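Local coordinates for Swi5-dependent recombination DNA repair protein 1 (Schizosaccharomyces pombe, PDB 3VIQ), which works with its partner Swi5 as an activator of Rad51-mediated strand exchange, serving DNA recombination repair and meiotic chromosome segregation, at residues R9-L12 against E13-R17. Residues are numbered along the deposited sequence; the frame is centred on the assembly and turned at random.
Sequences RLKL and EKEVR
The side chains of Arg9 and Glu13, one helical turn apart, lie side by side and point the same way, and Arg9 O accepts the backbone N-H of Glu13 N at 2.9 Å. They meet through the aliphatic part of the arginine: Arg9 CG lies 3.3 Å from Glu13 OE2. Arg9 CG anti to the backbone N (chi1 179°) and Glu13 CG anti to its own carbonyl carbon (chi1 -79°) lay the two side chains alongside each other. The guanidinium and carboxylate planes are only 18° apart, yet Glu13 OE2 sits well out of the guanidinium plane, 4.2 Å from Arg9 NE; no N-H points at it, and any attraction is probably a through-space one between opposite charges. Leu10 brings CD1 to 3.7 Å from Glu13 OE1, while its carbonyl receives the N-H of Lys14, whose CG packs against the same oxygen. Replacing Glu13 by alanine is likely to cost Arg9 its nearby negative charge and both Arg9 CG and Leu10 CD1 their carboxylate contact. These residues belong to the long N-terminal helix 3-35 of the C-terminal domain, in a predicted coiled-coil region; Arg9, Leu12 and Glu13 all pack on Leu13 of the Swi5 chain. Lys11 repeats the side-by-side pairing with Glu15: Lys11 CG is 3.3 Å from Glu15 OE2, but Lys11 NZ remains 4.4 Å from Glu15 OE2, too far for a salt bridge. Glu15 OE1 instead forms one with Lys17 of the Swi5 chain. Buried Leu12 places CD2 3.9 Å from Glu15 OE1, and its carbonyl takes the Val16 N-H almost head-on, with Val16 CG2 resting 3.3 Å from Leu12 O.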
loop_
_atom_site.group_PDB
_atom_site.type_symbol
_atom_site.label_atom_id
_atom_site.label_comp_id
_atom_site.label_asym_id
_atom_site.label_seq_id
_atom_site.Cartn_x
_atom_site.Cartn_y
_atom_site.Cartn_z
ATOM N N ARG A 9 -12.760 20.939 -30.387
ATOM C CA ARG A 9 -11.463 20.255 -30.402
ATOM C C ARG A 9 -10.977 19.944 -28.977
ATOM O O ARG A 9 -10.492 18.857 -28.712
ATOM C CB ARG A 9 -10.400 21.075 -31.125
ATOM C CG ARG A 9 -9.015 20.425 -31.151
ATOM C CD ARG A 9 -8.015 21.215 -32.064
ATOM N NE ARG A 9 -7.662 22.499 -31.500
ATOM C CZ ARG A 9 -6.780 23.369 -32.010
ATOM N NH1 ARG A 9 -6.113 23.109 -33.128
ATOM N NH2 ARG A 9 -6.566 24.521 -31.378
ATOM N N LEU A 10 -11.081 20.911 -28.080
ATOM C CA LEU A 10 -10.595 20.714 -26.730
ATOM C C LEU A 10 -11.428 19.650 -26.006
ATOM O O LEU A 10 -10.888 18.812 -25.326
ATOM C CB LEU A 10 -10.621 22.018 -25.972
ATOM C CG LEU A 10 -9.535 22.116 -24.921
ATOM C CD1 LEU A 10 -8.138 22.194 -25.626
ATOM C CD2 LEU A 10 -9.781 23.394 -24.032
ATOM N N LYS A 11 -12.735 19.648 -26.204
ATOM C CA LYS A 11 -13.586 18.647 -25.563
ATOM C C LYS A 11 -13.264 17.243 -26.118
ATOM O O LYS A 11 -13.114 16.305 -25.394
ATOM C CB LYS A 11 -15.047 19.027 -25.771
ATOM C CG LYS A 11 -16.040 18.132 -25.059
ATOM C CD LYS A 11 -17.386 18.876 -24.783
ATOM C CE LYS A 11 -18.203 19.176 -26.058
ATOM N NZ LYS A 11 -19.220 18.113 -26.388
ATOM N N LEU A 12 -13.076 17.123 -27.411
ATOM C CA LEU A 12 -12.766 15.813 -27.992
ATOM C C LEU A 12 -11.403 15.320 -27.528
ATOM O O LEU A 12 -11.245 14.147 -27.228
ATOM C CB LEU A 12 -12.846 15.855 -29.508
ATOM C CG LEU A 12 -14.245 15.961 -30.094
ATOM C CD1 LEU A 12 -14.148 16.475 -31.527
ATOM C CD2 LEU A 12 -14.991 14.596 -30.065
ATOM N N GLU A 13 -10.432 16.224 -27.452
ATOM C CA GLU A 13 -9.126 15.862 -26.928
ATOM C C GLU A 13 -9.157 15.313 -25.477
ATOM O O GLU A 13 -8.433 14.358 -25.165
ATOM C CB GLU A 13 -8.152 17.059 -27.003
ATOM C CG GLU A 13 -7.586 17.247 -28.412
ATOM C CD GLU A 13 -6.900 18.578 -28.607
ATOM O OE1 GLU A 13 -6.828 19.391 -27.654
ATOM O OE2 GLU A 13 -6.457 18.825 -29.748
ATOM N N LYS A 14 -9.971 15.926 -24.622
ATOM C CA LYS A 14 -10.165 15.421 -23.253
ATOM C C LYS A 14 -10.813 14.012 -23.301
ATOM O O LYS A 14 -10.386 13.103 -22.581
ATOM C CB LYS A 14 -11.008 16.364 -22.349
ATOM C CG LYS A 14 -10.577 17.866 -22.303
ATOM C CD LYS A 14 -10.825 18.575 -20.900
ATOM C CE LYS A 14 -10.639 20.126 -20.916
ATOM N NZ LYS A 14 -9.199 20.622 -20.896
ATOM N N GLU A 15 -11.835 13.843 -24.134
ATOM C CA GLU A 15 -12.553 12.560 -24.181
ATOM C C GLU A 15 -11.624 11.437 -24.663
ATOM O O GLU A 15 -11.646 10.333 -24.094
ATOM C CB GLU A 15 -13.840 12.652 -25.006
ATOM C CG GLU A 15 -14.938 13.503 -24.308
ATOM C CD GLU A 15 -16.019 14.064 -25.235
ATOM O OE1 GLU A 15 -16.150 13.676 -26.429
ATOM O OE2 GLU A 15 -16.788 14.908 -24.733
ATOM N N VAL A 16 -10.763 11.753 -25.638
ATOM C CA VAL A 16 -9.772 10.821 -26.152
ATOM C C VAL A 16 -8.761 10.369 -25.070
ATOM O O VAL A 16 -8.502 9.170 -24.933
ATOM C CB VAL A 16 -9.006 11.396 -27.366
ATOM C CG1 VAL A 16 -7.762 10.577 -27.629
ATOM C CG2 VAL A 16 -9.915 11.446 -28.603
ATOM N N ARG A 17 -8.217 11.321 -24.312
ATOM C CA ARG A 17 -7.327 10.998 -23.179
ATOM C C ARG A 17 -8.033 10.119 -22.141
ATOM O O ARG A 17 -7.473 9.138 -21.681
ATOM C CB ARG A 17 -6.817 12.257 -22.477
ATOM C CG ARG A 17 -5.836 13.120 -23.288
ATOM C CD ARG A 17 -5.228 14.260 -22.415
ATOM N NE ARG A 17 -6.256 15.155 -21.850
ATOM C CZ ARG A 17 -6.667 16.327 -22.365
ATOM N NH1 ARG A 17 -6.153 16.836 -23.482
ATOM N NH2 ARG A 17 -7.607 17.020 -21.740
#